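Local coordinates for protein toll (Drosophila melanogaster, PDB 4LXR) that serves as the cell-surface receptor for cleaved Spätzle, switching on Toll signalling in antifungal immunity and in dorsal-ventral patterning of the embryo, at residues V244-L249 and L268-L273; P292-L297 and T315-I320; F311-Q316 and L335-N340. One frame throughout, in Å; residues are numbered along the deposited sequence.

Contact 1 (V244-L249 and L268-L273)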
loop_
_atom_site.group_PDB
_atom_site.type_symbol
_atom_site.label_atom_id
_atom_site.label_comp_id
_atom_site.label_asym_id
_atom_site.label_seq_id
_atom_site.Cartn_x
_atom_site.Cartn_y
_atom_site.Cartn_z
ATOM N N VAL A 244 -11.196 -28.261 -27.757
ATOM C CA VAL A 244 -10.520 -27.699 -26.588
ATOM C C VAL A 244 -10.614 -26.159 -26.560
ATOM O O VAL A 244 -10.490 -25.498 -27.587
ATOM C CB VAL A 244 -9.057 -28.192 -26.469
ATOM C CG1 VAL A 244 -8.135 -27.529 -27.526
ATOM C CG2 VAL A 244 -8.540 -27.959 -25.067
ATOM N N THR A 245 -10.908 -25.604 -25.390
ATOM C CA THR A 245 -10.999 -24.155 -25.230
ATOM C C THR A 245 -9.914 -23.572 -24.312
ATOM O O THR A 245 -9.634 -22.372 -24.358
ATOM C CB THR A 245 -12.363 -23.746 -24.677
ATOM O OG1 THR A 245 -12.467 -24.181 -23.314
ATOM C CG2 THR A 245 -13.506 -24.364 -25.527
ATOM N N ASP A 246 -9.332 -24.397 -23.448
ATOM C CA ASP A 246 -8.289 -23.911 -22.537
ATOM C C ASP A 246 -7.096 -24.857 -22.555
ATOM O O ASP A 246 -7.239 -26.064 -22.342
ATOM C CB ASP A 246 -8.786 -23.775 -21.083
ATOM C CG ASP A 246 -9.828 -22.663 -20.897
ATOM O OD1 ASP A 246 -10.828 -22.627 -21.649
ATOM O OD2 ASP A 246 -9.651 -21.818 -19.985
ATOM N N ILE A 247 -5.918 -24.292 -22.793
ATOM C CA ILE A 247 -4.691 -25.044 -22.779
ATOM C C ILE A 247 -3.674 -24.378 -21.869
ATOM O O ILE A 247 -3.414 -23.172 -21.986
ATOM C CB ILE A 247 -4.119 -25.187 -24.198
ATOM C CG1 ILE A 247 -5.029 -26.085 -25.044
ATOM C CG2 ILE A 247 -2.737 -25.767 -24.139
ATOM C CD1 ILE A 247 -4.609 -26.202 -26.531
ATOM N N ASN A 248 -3.108 -25.157 -20.949
ATOM C CA ASN A 248 -2.049 -24.643 -20.097
ATOM C C ASN A 248 -0.720 -25.360 -20.324
ATOM O O ASN A 248 -0.590 -26.543 -20.018
ATOM C CB ASN A 248 -2.444 -24.664 -18.614
ATOM C CG ASN A 248 -1.476 -23.849 -17.740
ATOM O OD1 ASN A 248 -0.500 -23.299 -18.232
ATOM N ND2 ASN A 248 -1.767 -23.758 -16.451
ATOM N N LEU A 249 0.261 -24.613 -20.838
ATOM C CA LEU A 249 1.577 -25.133 -21.153
ATOM C C LEU A 249 2.658 -24.562 -20.238
ATOM O O LEU A 249 3.848 -24.684 -20.551
ATOM C CB LEU A 249 1.952 -24.766 -22.584
ATOM C CG LEU A 249 1.014 -25.210 -23.713
ATOM C CD1 LEU A 249 1.545 -24.744 -25.077
ATOM C CD2 LEU A 249 0.836 -26.721 -23.698
ATOM N N LEU A 268 -10.296 -22.448 -29.305
ATOM C CA LEU A 268 -9.472 -21.955 -28.198
ATOM C C LEU A 268 -10.033 -20.646 -27.670
ATOM O O LEU A 268 -10.363 -19.741 -28.437
ATOM C CB LEU A 268 -8.020 -21.735 -28.626
ATOM C CG LEU A 268 -7.068 -22.928 -28.699
ATOM C CD1 LEU A 268 -5.691 -22.474 -29.185
ATOM C CD2 LEU A 268 -6.971 -23.604 -27.341
ATOM N N ASN A 269 -10.157 -20.569 -26.356
ATOM C CA ASN A 269 -10.617 -19.370 -25.691
ATOM C C ASN A 269 -9.515 -18.748 -24.815
ATOM O O ASN A 269 -9.474 -17.538 -24.620
ATOM C CB ASN A 269 -11.875 -19.692 -24.859
ATOM C CG ASN A 269 -12.344 -18.514 -24.031
ATOM O OD1 ASN A 269 -12.134 -18.480 -22.819
ATOM N ND2 ASN A 269 -12.967 -17.529 -24.686
ATOM N N GLU A 270 -8.624 -19.583 -24.291
ATOM C CA GLU A 270 -7.564 -19.111 -23.401
ATOM C C GLU A 270 -6.353 -20.023 -23.524
ATOM O O GLU A 270 -6.491 -21.248 -23.481
ATOM C CB GLU A 270 -8.039 -19.048 -21.931
ATOM C CG GLU A 270 -6.899 -18.859 -20.899
ATOM C CD GLU A 270 -7.349 -18.242 -19.560
ATOM O OE1 GLU A 270 -6.473 -17.883 -18.739
ATOM O OE2 GLU A 270 -8.568 -18.106 -19.325
ATOM N N VAL A 271 -5.176 -19.426 -23.715
ATOM C CA VAL A 271 -3.913 -20.166 -23.656
ATOM C C VAL A 271 -2.977 -19.512 -22.637
ATOM O O VAL A 271 -2.844 -18.281 -22.610
ATOM C CB VAL A 271 -3.217 -20.264 -25.044
ATOM C CG1 VAL A 271 -1.893 -21.001 -24.920
ATOM C CG2 VAL A 271 -4.136 -20.974 -26.071
ATOM N N ARG A 272 -2.363 -20.341 -21.791
ATOM C CA ARG A 272 -1.370 -19.907 -20.811
ATOM C C ARG A 272 -0.019 -20.552 -21.091
ATOM O O ARG A 272 0.104 -21.786 -21.108
ATOM C CB ARG A 272 -1.811 -20.284 -19.400
ATOM C CG ARG A 272 -2.991 -19.506 -18.866
ATOM C CD ARG A 272 -3.561 -20.197 -17.629
ATOM N NE ARG A 272 -4.800 -19.565 -17.182
ATOM C CZ ARG A 272 -5.347 -19.770 -15.990
ATOM N NH1 ARG A 272 -4.749 -20.589 -15.128
ATOM N NH2 ARG A 272 -6.485 -19.165 -15.665
ATOM N N LEU A 273 0.989 -19.719 -21.335
ATOM C CA LEU A 273 2.365 -20.181 -21.341
ATOM C C LEU A 273 3.160 -19.256 -20.422
ATOM O O LEU A 273 3.844 -18.343 -20.884
ATOM C CB LEU A 273 2.966 -20.221 -22.760
ATOM C CG LEU A 273 4.204 -21.127 -22.879
ATOM C CD1 LEU A 273 4.355 -21.734 -24.260
ATOM C CD2 LEU A 273 5.493 -20.427 -22.489
HETATM O O HOH W 1 -12.589 -20.784 -21.039
HETATM O O HOH W 2 -1.930 -21.589 -14.464
#

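Contact 2 (P292-L297 and T315-I320). With NAG (2-acetamido-2-deoxy-beta-D-glucopyranose), chain D.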
loop_
_atom_site.group_PDB
_atom_site.type_symbol
_atom_site.label_atom_id
_atom_site.label_comp_id
_atom_site.label_asym_id
_atom_site.label_seq_id
_atom_site.Cartn_x
_atom_site.Cartn_y
_atom_site.Cartn_z
ATOM N N PRO A 292 -11.217 -17.644 -33.935
ATOM C CA PRO A 292 -12.412 -16.795 -33.826
ATOM C C PRO A 292 -12.932 -16.627 -32.387
ATOM O O PRO A 292 -13.673 -15.686 -32.130
ATOM C CB PRO A 292 -13.440 -17.512 -34.722
ATOM C CG PRO A 292 -13.001 -18.954 -34.741
ATOM C CD PRO A 292 -11.488 -18.920 -34.627
ATOM N N GLU A 293 -12.532 -17.493 -31.460
ATOM C CA GLU A 293 -13.087 -17.439 -30.102
ATOM C C GLU A 293 -12.028 -17.152 -29.026
ATOM O O GLU A 293 -12.313 -17.224 -27.832
ATOM C CB GLU A 293 -13.837 -18.745 -29.784
ATOM C CG GLU A 293 -15.140 -18.938 -30.580
ATOM C CD GLU A 293 -15.627 -20.399 -30.597
ATOM O OE1 GLU A 293 -15.014 -21.256 -29.928
ATOM O OE2 GLU A 293 -16.631 -20.693 -31.278
ATOM N N LEU A 294 -10.804 -16.853 -29.447
ATOM C CA LEU A 294 -9.715 -16.630 -28.495
ATOM C C LEU A 294 -9.865 -15.290 -27.762
ATOM O O LEU A 294 -9.981 -14.253 -28.404
ATOM C CB LEU A 294 -8.381 -16.684 -29.223
ATOM C CG LEU A 294 -7.105 -16.490 -28.404
ATOM C CD1 LEU A 294 -6.980 -17.540 -27.272
ATOM C CD2 LEU A 294 -5.927 -16.580 -29.355
ATOM N N GLN A 295 -9.878 -15.323 -26.429
ATOM C CA GLN A 295 -10.057 -14.112 -25.632
ATOM C C GLN A 295 -8.888 -13.769 -24.712
ATOM O O GLN A 295 -8.631 -12.597 -24.461
ATOM C CB GLN A 295 -11.324 -14.188 -24.783
ATOM C CG GLN A 295 -12.611 -14.241 -25.564
ATOM C CD GLN A 295 -13.823 -14.309 -24.658
ATOM O OE1 GLN A 295 -13.934 -15.210 -23.829
ATOM N NE2 GLN A 295 -14.732 -13.350 -24.803
ATOM N N ILE A 296 -8.206 -14.780 -24.183
ATOM C CA ILE A 296 -7.218 -14.544 -23.126
ATOM C C ILE A 296 -5.863 -15.180 -23.420
ATOM O O ILE A 296 -5.776 -16.371 -23.770
ATOM C CB ILE A 296 -7.715 -15.103 -21.784
ATOM C CG1 ILE A 296 -8.991 -14.379 -21.355
ATOM C CG2 ILE A 296 -6.610 -14.985 -20.707
ATOM C CD1 ILE A 296 -9.747 -15.087 -20.261
ATOM N N LEU A 297 -4.806 -14.389 -23.282
ATOM C CA LEU A 297 -3.453 -14.911 -23.410
ATOM C C LEU A 297 -2.585 -14.499 -22.235
ATOM O O LEU A 297 -2.611 -13.344 -21.826
ATOM C CB LEU A 297 -2.830 -14.467 -24.723
ATOM C CG LEU A 297 -3.541 -15.075 -25.937
ATOM C CD1 LEU A 297 -3.205 -14.330 -27.181
ATOM C CD2 LEU A 297 -3.183 -16.549 -26.109
ATOM N N THR A 315 -9.907 -11.588 -33.666
ATOM C CA THR A 315 -10.530 -10.306 -33.355
ATOM C C THR A 315 -11.198 -10.261 -31.983
ATOM O O THR A 315 -11.496 -9.178 -31.477
ATOM C CB THR A 315 -11.547 -9.892 -34.445
ATOM O OG1 THR A 315 -12.708 -10.724 -34.368
ATOM C CG2 THR A 315 -10.926 -10.020 -35.840
ATOM N N GLN A 316 -11.413 -11.426 -31.375
ATOM C CA GLN A 316 -12.126 -11.485 -30.100
ATOM C C GLN A 316 -11.240 -11.398 -28.863
ATOM O O GLN A 316 -11.737 -11.470 -27.746
ATOM C CB GLN A 316 -13.004 -12.742 -30.011
ATOM C CG GLN A 316 -14.097 -12.814 -31.072
ATOM C CD GLN A 316 -14.823 -11.501 -31.264
ATOM O OE1 GLN A 316 -14.742 -10.881 -32.328
ATOM N NE2 GLN A 316 -15.540 -11.064 -30.233
ATOM N N ILE A 317 -9.934 -11.256 -29.042
ATOM C CA ILE A 317 -9.043 -11.186 -27.888
ATOM C C ILE A 317 -9.355 -9.974 -26.991
ATOM O O ILE A 317 -9.466 -8.842 -27.472
ATOM C CB ILE A 317 -7.571 -11.148 -28.325
ATOM C CG1 ILE A 317 -7.233 -12.434 -29.104
ATOM C CG2 ILE A 317 -6.677 -11.007 -27.126
ATOM C CD1 ILE A 317 -5.806 -12.516 -29.579
ATOM N N THR A 318 -9.509 -10.220 -25.694
ATOM C CA THR A 318 -9.860 -9.162 -24.752
ATOM C C THR A 318 -8.764 -8.932 -23.706
ATOM O O THR A 318 -8.665 -7.851 -23.136
ATOM C CB THR A 318 -11.186 -9.484 -24.028
ATOM O OG1 THR A 318 -11.065 -10.746 -23.344
ATOM C CG2 THR A 318 -12.359 -9.535 -25.036
ATOM N N ASN A 319 -7.948 -9.950 -23.441
ATOM C CA ASN A 319 -6.958 -9.834 -22.377
ATOM C C ASN A 319 -5.642 -10.434 -22.785
ATOM O O ASN A 319 -5.584 -11.608 -23.140
ATOM C CB ASN A 319 -7.459 -10.531 -21.111
ATOM C CG ASN A 319 -8.728 -9.906 -20.565
ATOM O OD1 ASN A 319 -9.826 -10.161 -21.062
ATOM N ND2 ASN A 319 -8.572 -9.089 -19.530
ATOM N N ILE A 320 -4.586 -9.626 -22.745
ATOM C CA ILE A 320 -3.247 -10.097 -23.070
ATOM C C ILE A 320 -2.301 -9.722 -21.940
ATOM O O ILE A 320 -2.187 -8.553 -21.579
ATOM C CB ILE A 320 -2.715 -9.461 -24.365
ATOM C CG1 ILE A 320 -3.655 -9.729 -25.533
ATOM C CG2 ILE A 320 -1.297 -9.943 -24.673
ATOM C CD1 ILE A 320 -3.122 -9.193 -26.864
HETATM C C1 NAG D . -9.744 -8.530 -18.891
HETATM C C2 NAG D . -10.119 -9.117 -17.519
HETATM C C3 NAG D . -11.299 -8.358 -16.920
HETATM C C4 NAG D . -11.047 -6.854 -16.920
HETATM C C5 NAG D . -10.639 -6.383 -18.316
HETATM C C6 NAG D . -10.271 -4.912 -18.377
HETATM C C7 NAG D . -9.602 -11.487 -17.154
HETATM C C8 NAG D . -10.089 -12.901 -17.301
HETATM N N2 NAG D . -10.424 -10.536 -17.602
HETATM O O3 NAG D . -11.522 -8.819 -15.593
HETATM O O4 NAG D . -12.250 -6.190 -16.551
HETATM O O5 NAG D . -9.492 -7.119 -18.755
HETATM O O6 NAG D . -9.277 -4.564 -17.419
HETATM O O7 NAG D . -8.510 -11.221 -16.658
HETATM O O HOH W 3 -10.074 -14.002 -31.219
HETATM O O HOH W 4 -14.409 -11.389 -27.005
#

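Contact 3 (F311-Q316 and L335-N340). With NAG (2-acetamido-2-deoxy-beta-D-glucopyranose), chain L.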
loop_
_atom_site.group_PDB
_atom_site.type_symbol
_atom_site.label_atom_id
_atom_site.label_comp_id
_atom_site.label_asym_id
_atom_site.label_seq_id
_atom_site.Cartn_x
_atom_site.Cartn_y
_atom_site.Cartn_z
ATOM N N PHE A 311 -1.235 -12.462 -33.731
ATOM C CA PHE A 311 -2.650 -12.475 -33.388
ATOM C C PHE A 311 -3.538 -12.134 -34.570
ATOM O O PHE A 311 -4.664 -11.677 -34.354
ATOM C CB PHE A 311 -2.958 -11.413 -32.325
ATOM C CG PHE A 311 -2.072 -11.462 -31.122
ATOM C CD1 PHE A 311 -2.022 -12.591 -30.319
ATOM C CD2 PHE A 311 -1.333 -10.343 -30.755
ATOM C CE1 PHE A 311 -1.215 -12.623 -29.207
ATOM C CE2 PHE A 311 -0.536 -10.363 -29.639
ATOM C CZ PHE A 311 -0.467 -11.501 -28.861
ATOM N N GLU A 312 -3.058 -12.315 -35.805
ATOM C CA GLU A 312 -3.797 -11.761 -36.938
ATOM C C GLU A 312 -5.142 -12.457 -37.131
ATOM O O GLU A 312 -5.251 -13.672 -36.988
ATOM C CB GLU A 312 -2.975 -11.718 -38.238
ATOM C CG GLU A 312 -2.672 -13.062 -38.864
ATOM C CD GLU A 312 -2.098 -12.931 -40.272
ATOM O OE1 GLU A 312 -2.260 -13.871 -41.076
ATOM O OE2 GLU A 312 -1.483 -11.895 -40.570
ATOM N N HIS A 313 -6.160 -11.650 -37.408
ATOM C CA HIS A 313 -7.536 -12.110 -37.565
ATOM C C HIS A 313 -8.132 -12.748 -36.318
ATOM O O HIS A 313 -9.205 -13.327 -36.385
ATOM C CB HIS A 313 -7.687 -13.033 -38.781
ATOM C CG HIS A 313 -7.238 -12.402 -40.061
ATOM N ND1 HIS A 313 -6.143 -12.852 -40.770
ATOM C CD2 HIS A 313 -7.715 -11.334 -40.742
ATOM C CE1 HIS A 313 -5.975 -12.095 -41.841
ATOM N NE2 HIS A 313 -6.916 -11.169 -41.849
ATOM N N SER A 314 -7.453 -12.625 -35.183
ATOM C CA SER A 314 -8.028 -13.088 -33.917
ATOM C C SER A 314 -8.702 -11.911 -33.211
ATOM O O SER A 314 -8.150 -11.306 -32.288
ATOM C CB SER A 314 -6.958 -13.748 -33.048
ATOM O OG SER A 314 -6.499 -14.958 -33.651
ATOM N N THR A 315 -9.907 -11.588 -33.666
ATOM C CA THR A 315 -10.530 -10.306 -33.355
ATOM C C THR A 315 -11.198 -10.261 -31.983
ATOM O O THR A 315 -11.496 -9.178 -31.477
ATOM C CB THR A 315 -11.547 -9.892 -34.445
ATOM O OG1 THR A 315 -12.708 -10.724 -34.368
ATOM C CG2 THR A 315 -10.926 -10.020 -35.840
ATOM N N GLN A 316 -11.413 -11.426 -31.375
ATOM C CA GLN A 316 -12.126 -11.485 -30.100
ATOM C C GLN A 316 -11.240 -11.398 -28.863
ATOM O O GLN A 316 -11.737 -11.470 -27.746
ATOM C CB GLN A 316 -13.004 -12.742 -30.011
ATOM C CG GLN A 316 -14.097 -12.814 -31.072
ATOM C CD GLN A 316 -14.823 -11.501 -31.264
ATOM O OE1 GLN A 316 -14.742 -10.881 -32.328
ATOM N NE2 GLN A 316 -15.540 -11.064 -30.233
ATOM N N LEU A 335 -1.137 -5.568 -33.022
ATOM C CA LEU A 335 -2.489 -5.472 -32.473
ATOM C C LEU A 335 -3.481 -4.881 -33.462
ATOM O O LEU A 335 -4.540 -4.387 -33.078
ATOM C CB LEU A 335 -2.488 -4.642 -31.190
ATOM C CG LEU A 335 -1.581 -5.155 -30.074
ATOM C CD1 LEU A 335 -1.526 -4.157 -28.954
ATOM C CD2 LEU A 335 -2.050 -6.505 -29.537
ATOM N N GLU A 336 -3.133 -4.944 -34.738
ATOM C CA GLU A 336 -3.925 -4.345 -35.802
ATOM C C GLU A 336 -5.354 -4.906 -35.896
ATOM O O GLU A 336 -6.279 -4.211 -36.319
ATOM C CB GLU A 336 -3.188 -4.535 -37.130
ATOM C CG GLU A 336 -3.790 -3.825 -38.312
ATOM C CD GLU A 336 -3.149 -4.256 -39.618
ATOM O OE1 GLU A 336 -2.067 -4.886 -39.564
ATOM O OE2 GLU A 336 -3.732 -3.977 -40.691
ATOM N N HIS A 337 -5.544 -6.159 -35.502
ATOM C CA HIS A 337 -6.874 -6.758 -35.579
ATOM C C HIS A 337 -7.604 -6.797 -34.229
ATOM O O HIS A 337 -8.777 -7.161 -34.159
ATOM C CB HIS A 337 -6.801 -8.160 -36.209
ATOM C CG HIS A 337 -6.233 -8.165 -37.595
ATOM N ND1 HIS A 337 -6.982 -7.848 -38.708
ATOM C CD2 HIS A 337 -4.983 -8.431 -38.047
ATOM C CE1 HIS A 337 -6.221 -7.922 -39.787
ATOM N NE2 HIS A 337 -5.004 -8.273 -39.414
ATOM N N GLN A 338 -6.922 -6.398 -33.162
ATOM C CA GLN A 338 -7.491 -6.523 -31.825
ATOM C C GLN A 338 -8.469 -5.395 -31.439
ATOM O O GLN A 338 -8.272 -4.678 -30.462
ATOM C CB GLN A 338 -6.379 -6.716 -30.781
ATOM C CG GLN A 338 -5.863 -8.168 -30.703
ATOM C CD GLN A 338 -5.227 -8.625 -32.000
ATOM O OE1 GLN A 338 -4.267 -8.015 -32.467
ATOM N NE2 GLN A 338 -5.775 -9.685 -32.608
ATOM N N VAL A 339 -9.550 -5.285 -32.198
ATOM C CA VAL A 339 -10.566 -4.261 -31.968
ATOM C C VAL A 339 -11.298 -4.393 -30.612
ATOM O O VAL A 339 -11.893 -3.434 -30.127
ATOM C CB VAL A 339 -11.580 -4.224 -33.148
ATOM C CG1 VAL A 339 -12.532 -5.437 -33.106
ATOM C CG2 VAL A 339 -12.347 -2.925 -33.156
ATOM N N ASN A 340 -11.238 -5.570 -29.995
ATOM C CA ASN A 340 -11.956 -5.810 -28.741
ATOM C C ASN A 340 -11.055 -5.925 -27.522
ATOM O O ASN A 340 -11.514 -6.321 -26.450
ATOM C CB ASN A 340 -12.809 -7.082 -28.841
ATOM C CG ASN A 340 -13.962 -6.934 -29.810
ATOM O OD1 ASN A 340 -14.796 -6.044 -29.665
ATOM N ND2 ASN A 340 -14.007 -7.805 -30.818
HETATM C C1 NAG L . -15.361 -1.815 -29.511
HETATM C C2 NAG L . -14.918 -0.972 -30.741
HETATM C C3 NAG L . -16.036 -0.884 -31.781
HETATM C C4 NAG L . -16.526 -2.275 -32.149
HETATM C C5 NAG L . -17.032 -2.956 -30.884
HETATM C C6 NAG L . -17.538 -4.360 -31.125
HETATM C C7 NAG L . -15.240 1.248 -29.695
HETATM C C8 NAG L . -14.601 2.572 -29.403
HETATM N N2 NAG L . -14.478 0.361 -30.354
HETATM O O3 NAG L . -15.549 -0.212 -32.938
HETATM O O4 NAG L . -17.542 -2.215 -33.148
HETATM O O5 NAG L . -15.943 -3.069 -29.956
HETATM O O6 NAG L . -16.532 -5.172 -31.719
HETATM O O7 NAG L . -16.390 0.992 -29.340
HETATM O O HOH W 5 -9.691 -7.860 -30.064
#

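Contact 1 (V244-L249 and L268-L273)
Asp246, Ile247 and Asn248 pair with Glu270, Val271 and Arg272 as neighbouring parallel strands of LRR 5 and LRR 6, on the concave side of Toll's extracellular leucine-rich-repeat solenoid. The strand axes run 4.9 Å apart and only 3° out of parallel. Backbone bonds run from Ile247 N to Glu270 O, Arg272 N to Ile247 O and Leu249 N to Arg272 O. Where the pairing starts, Thr245 O takes two donors: Glu270 N at 3.0 Å, and Asn269 N, on a lone pair, at 2.7 Å. Leu268 packs inward, its CD2 3.6 Å from Ile247 CD1. The other face is polar. Asp246 OD2 lies 3.9 Å from Glu270 OE2, and this crowding of like charges is probably eased by Arg272, whose chain, extended from CG to NE, forms a salt bridge from NE to Glu270 OE1 at 2.8 Å. That oxygen lies in the guanidinium plane, while NE meets it from above the carboxylate plane. A water joins Asp246 OD1 to Asn269 OD1, while Asn269 ND2 is hydrogen-bonded to Gln295 OE1. Gln62 of the Spätzle chain packs on Asp246 and Asn248, and its Phe60 on Arg272. Aliphatic residues inside and polar ones outside parallel strands mark the leucine-rich repeat.

Contact 2 (P292-L297 and T315-I320)
Ile317 is the tight centre of this contact: its CD1 meets Leu294 CD2 at 4.1 Å and Leu297 CD1 at 4.0 Å. CG1 of Ile317 is anti to its carbonyl carbon (chi1 -61°) and comes to 3.4 Å from Leu294 O. Leu294 and Ile317 run side by side, whereas Leu297 slants across the isoleucine; Phe311 also packs on Leu297. Beside this core the backbones pair in parallel. Gln295 O accepts from Asn319 N nearly in line with its C=O and from Thr318 N on a lone pair at 2.8 Å, and Leu297 N returns a bond to Asn319 O.

The end where Leu294 and Gln295 face Gln316 is looser and watery. One water bridges Leu294 O and Gln316 N; another joins Gln295 NE2 to Gln316 O, with a weak bond to Gln316 NE2. Gln295 OE1 turns to Asn269 of the preceding repeat. At the strand end, Thr318 OG1 donates to Asn319 OD1 at 2.7 Å, which probably limits rotation of the amide whose ND2 is covalently joined to C1 of an N-acetylglucosamine. Methyl C8 of that sugar rests 3.7 Å from Ile296 CD1, and the glycan is also hydrogen-bonded to Arg298 and Asp367. This is the junction of LRR 7 with LRR 8: aliphatic side chains filling the solenoid interior, short parallel strands beside them, and an N-linked glycan on the outward face.

Contact 3 (F311-Q316 and L335-N340)
The turns on the convex side of the solenoid meet here, Phe311-Ser314 forming a type II beta turn and Leu335-Gln338 a type I turn one repeat later. The Gln338 chain bends at chi2 (63°), and NE2 donates to both Phe311 O and Ser314 O, each at 2.9 Å. Ser314 O lies in the amide plane of Gln338, although NE2 stands above the plane of that carbonyl. Phe311 O is shared: Ser314 N, closing the type II turn, and Gln338 NE2 reach it from opposite faces of its plane. Replacing Gln338 with a leucine would probably leave the Phe311 and Ser314 carbonyls without their link to the next turn, the turns being less firmly joined at this point.

Phe311 also faces inward, CD2 being 4.1 Å from Leu335 CD2, so each turn sends one apolar side chain into the leucine-rich-repeat core. Toward the surface, His313 N lies over one face of the His337 ring, 3.3 Å above its plane and offset toward the rim. The two imidazoles lie obliquely, centroids 4.6 Å apart and planes at 38°. At the far end Asn340 ND2 donates to Thr315 O from above its carbonyl plane, and a water also links Thr315 O to Asn340 N. Asn340 OD1 accepts a 2.8 Å bond from O6 of an N-acetylglucosamine also hydrogen-bonded to Thr363.

How the contacts relate
All three contacts join successive repeats, contacts 1 and 2 on the strand side, contact 3 at the turns on the convex side. Contact 1 is the most buried, a strand pairing whose outward face carries charges and meets Spätzle; contacts 2 and 3 are partly buried. Contact 2, centred about 11 Å from contact 1, continues the same run of parallel strands; strands 270-273 and 296-299 are neighbours, and Asn269 bonds directly to Gln295. There the outward face bears a sugar, and no other protein chain touches either segment. Contact 3 shares Thr315 and Gln316 with contact 2 but has no strand: side-chain amides and water replace backbone pairing. Phe311 bridges the two, packing on Leu297 and Ile317.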